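Local coordinates for N-acetylmuramoyl-l-alanine amidase (Bartonella henselae, PDB 3NE8), which probably hydrolyses the amide bond between N-acetylmuramic acid and L-alanine in peptidoglycan, as a zinc-dependent amidase of cell-wall remodelling, at residues Ala152-Ser157 and Ile220-Glu225. Sequence-based numbering, arbitrary orientation.
Sequences ANNVVS and IRQFAE
Asn154 and Gln222 carry the contact between 152-157 and 220-225 through one amide-to-amide hydrogen bond, from Asn154 ND2 to Gln222 OE1 at 2.6 Å. At the donor end the bond is fairly straight, with an N-H...O angle of 158°, and OE1 lies close to the plane of the Asn154 amide. The nitrogen meets the Gln222 carbonyl at a bend, tilted 24° from the carbonyl plane. Asn154 supplies the N-H and Gln222 the carbonyl oxygen, and both amides, neutral and polar, suit a partly exposed place. Asn158, one turn further along, also donates through its ND2 to Gln222 OE1, so this oxygen is gripped twice from the same helix.

Little else touches between the segments; Asn154 ND2 also lies 3.5 Å from Gln222 CB. Both side chains reach out from their helices and meet between them, Gln222 extended beyond CG (chi2 -176°) to bring OE1 to ND2. The Asn154 side chain crosses that of Gln222 at about a right angle.

On the inner side of this link, toward the sheet, Phe223 turns its ring to Phe151, and Ile220 packs on Phe151, Leu77 and Ile79, as bulky apolar residues facing the interior do. The bond thus lies at the surface over a hydrophobic layer, where helices 135-161 and 206-227 pack side by side over the mixed sheet, Ala152 and Val155 resting on strand 94-99 and Ile220 on strand 77-82.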
loop_
_atom_site.group_PDB
_atom_site.type_symbol
_atom_site.label_atom_id
_atom_site.label_comp_id
_atom_site.label_asym_id
_atom_site.label_seq_id
_atom_site.Cartn_x
_atom_site.Cartn_y
_atom_site.Cartn_z
ATOM N N ALA A 152 -5.184 3.713 5.887
ATOM C CA ALA A 152 -5.518 3.341 7.260
ATOM C C ALA A 152 -4.330 2.657 7.944
ATOM O O ALA A 152 -3.989 2.966 9.093
ATOM C CB ALA A 152 -6.758 2.435 7.295
ATOM N N ASN A 153 -3.712 1.710 7.236
ATOM C CA ASN A 153 -2.566 0.970 7.766
ATOM C C ASN A 153 -1.422 1.884 8.113
ATOM O O ASN A 153 -0.798 1.749 9.174
ATOM C CB ASN A 153 -2.053 -0.045 6.740
ATOM C CG ASN A 153 -2.856 -1.316 6.728
ATOM O OD1 ASN A 153 -3.615 -1.596 7.656
ATOM N ND2 ASN A 153 -2.689 -2.108 5.669
ATOM N N ASN A 154 -1.136 2.819 7.222
ATOM C CA ASN A 154 -0.034 3.726 7.468
ATOM C C ASN A 154 -0.310 4.653 8.645
ATOM O O ASN A 154 0.586 4.926 9.443
ATOM C CB ASN A 154 0.316 4.533 6.227
ATOM C CG ASN A 154 1.762 4.987 6.236
ATOM O OD1 ASN A 154 2.657 4.234 6.631
ATOM N ND2 ASN A 154 1.999 6.214 5.803
ATOM N N VAL A 155 -1.545 5.128 8.753
ATOM C CA VAL A 155 -1.903 6.004 9.858
ATOM C C VAL A 155 -1.671 5.306 11.192
ATOM O O VAL A 155 -1.047 5.865 12.091
ATOM C CB VAL A 155 -3.361 6.481 9.748
ATOM C CG1 VAL A 155 -3.807 7.109 11.052
ATOM C CG2 VAL A 155 -3.516 7.488 8.601
ATOM N N VAL A 156 -2.158 4.077 11.302
ATOM C CA VAL A 156 -1.967 3.290 12.511
ATOM C C VAL A 156 -0.482 3.093 12.814
ATOM O O VAL A 156 -0.045 3.290 13.943
ATOM C CB VAL A 156 -2.662 1.922 12.389
ATOM C CG1 VAL A 156 -2.162 0.967 13.468
ATOM C CG2 VAL A 156 -4.176 2.093 12.441
ATOM N N SER A 157 0.288 2.723 11.797
ATOM C CA SER A 157 1.725 2.508 11.969
ATOM C C SER A 157 2.414 3.752 12.532
ATOM O O SER A 157 3.198 3.667 13.475
ATOM C CB SER A 157 2.359 2.120 10.631
ATOM O OG SER A 157 3.760 1.923 10.766
ATOM N N ILE A 220 -0.053 11.238 5.526
ATOM C CA ILE A 220 -0.570 11.757 4.265
ATOM C C ILE A 220 0.546 12.016 3.262
ATOM O O ILE A 220 0.428 11.669 2.079
ATOM C CB ILE A 220 -1.429 13.021 4.487
ATOM C CG1 ILE A 220 -2.717 12.640 5.223
ATOM C CG2 ILE A 220 -1.723 13.708 3.151
ATOM C CD1 ILE A 220 -3.505 13.837 5.734
ATOM N N ARG A 221 1.645 12.606 3.705
ATOM C CA ARG A 221 2.792 12.827 2.828
ATOM C C ARG A 221 3.329 11.511 2.257
ATOM O O ARG A 221 3.670 11.420 1.073
ATOM C CB ARG A 221 3.898 13.572 3.577
ATOM C CG ARG A 221 3.462 14.927 4.120
ATOM C CD ARG A 221 3.659 16.043 3.104
ATOM N NE ARG A 221 2.861 15.854 1.896
ATOM C CZ ARG A 221 3.340 15.971 0.662
ATOM N NH1 ARG A 221 4.616 16.277 0.471
ATOM N NH2 ARG A 221 2.543 15.786 -0.380
ATOM N N GLN A 222 3.411 10.483 3.099
ATOM C CA GLN A 222 3.882 9.179 2.634
ATOM C C GLN A 222 2.908 8.584 1.621
ATOM O O GLN A 222 3.310 8.015 0.611
ATOM C CB GLN A 222 4.054 8.234 3.817
ATOM C CG GLN A 222 5.226 8.580 4.719
ATOM C CD GLN A 222 5.406 7.565 5.820
ATOM O OE1 GLN A 222 4.432 7.076 6.391
ATOM N NE2 GLN A 222 6.660 7.231 6.122
ATOM N N PHE A 223 1.621 8.728 1.888
ATOM C CA PHE A 223 0.592 8.240 0.983
ATOM C C PHE A 223 0.640 8.971 -0.361
ATOM O O PHE A 223 0.510 8.347 -1.418
ATOM C CB PHE A 223 -0.763 8.408 1.668
ATOM C CG PHE A 223 -1.930 7.840 0.913
ATOM C CD1 PHE A 223 -2.061 6.469 0.726
ATOM C CD2 PHE A 223 -2.933 8.678 0.451
ATOM C CE1 PHE A 223 -3.167 5.949 0.070
ATOM C CE2 PHE A 223 -4.037 8.169 -0.210
ATOM C CZ PHE A 223 -4.155 6.798 -0.403
ATOM N N ALA A 224 0.860 10.285 -0.320
ATOM C CA ALA A 224 0.986 11.073 -1.541
ATOM C C ALA A 224 2.174 10.588 -2.370
ATOM O O ALA A 224 2.082 10.443 -3.592
ATOM C CB ALA A 224 1.156 12.540 -1.201
ATOM N N GLU A 225 3.302 10.354 -1.716
ATOM C CA GLU A 225 4.486 9.921 -2.444
ATOM C C GLU A 225 4.245 8.576 -3.117
ATOM O O GLU A 225 4.674 8.365 -4.256
ATOM C CB GLU A 225 5.704 9.876 -1.524
ATOM C CG GLU A 225 6.171 11.256 -1.086
ATOM C CD GLU A 225 7.191 11.217 0.038
ATOM O OE1 GLU A 225 7.497 10.114 0.536
ATOM O OE2 GLU A 225 7.680 12.298 0.429
#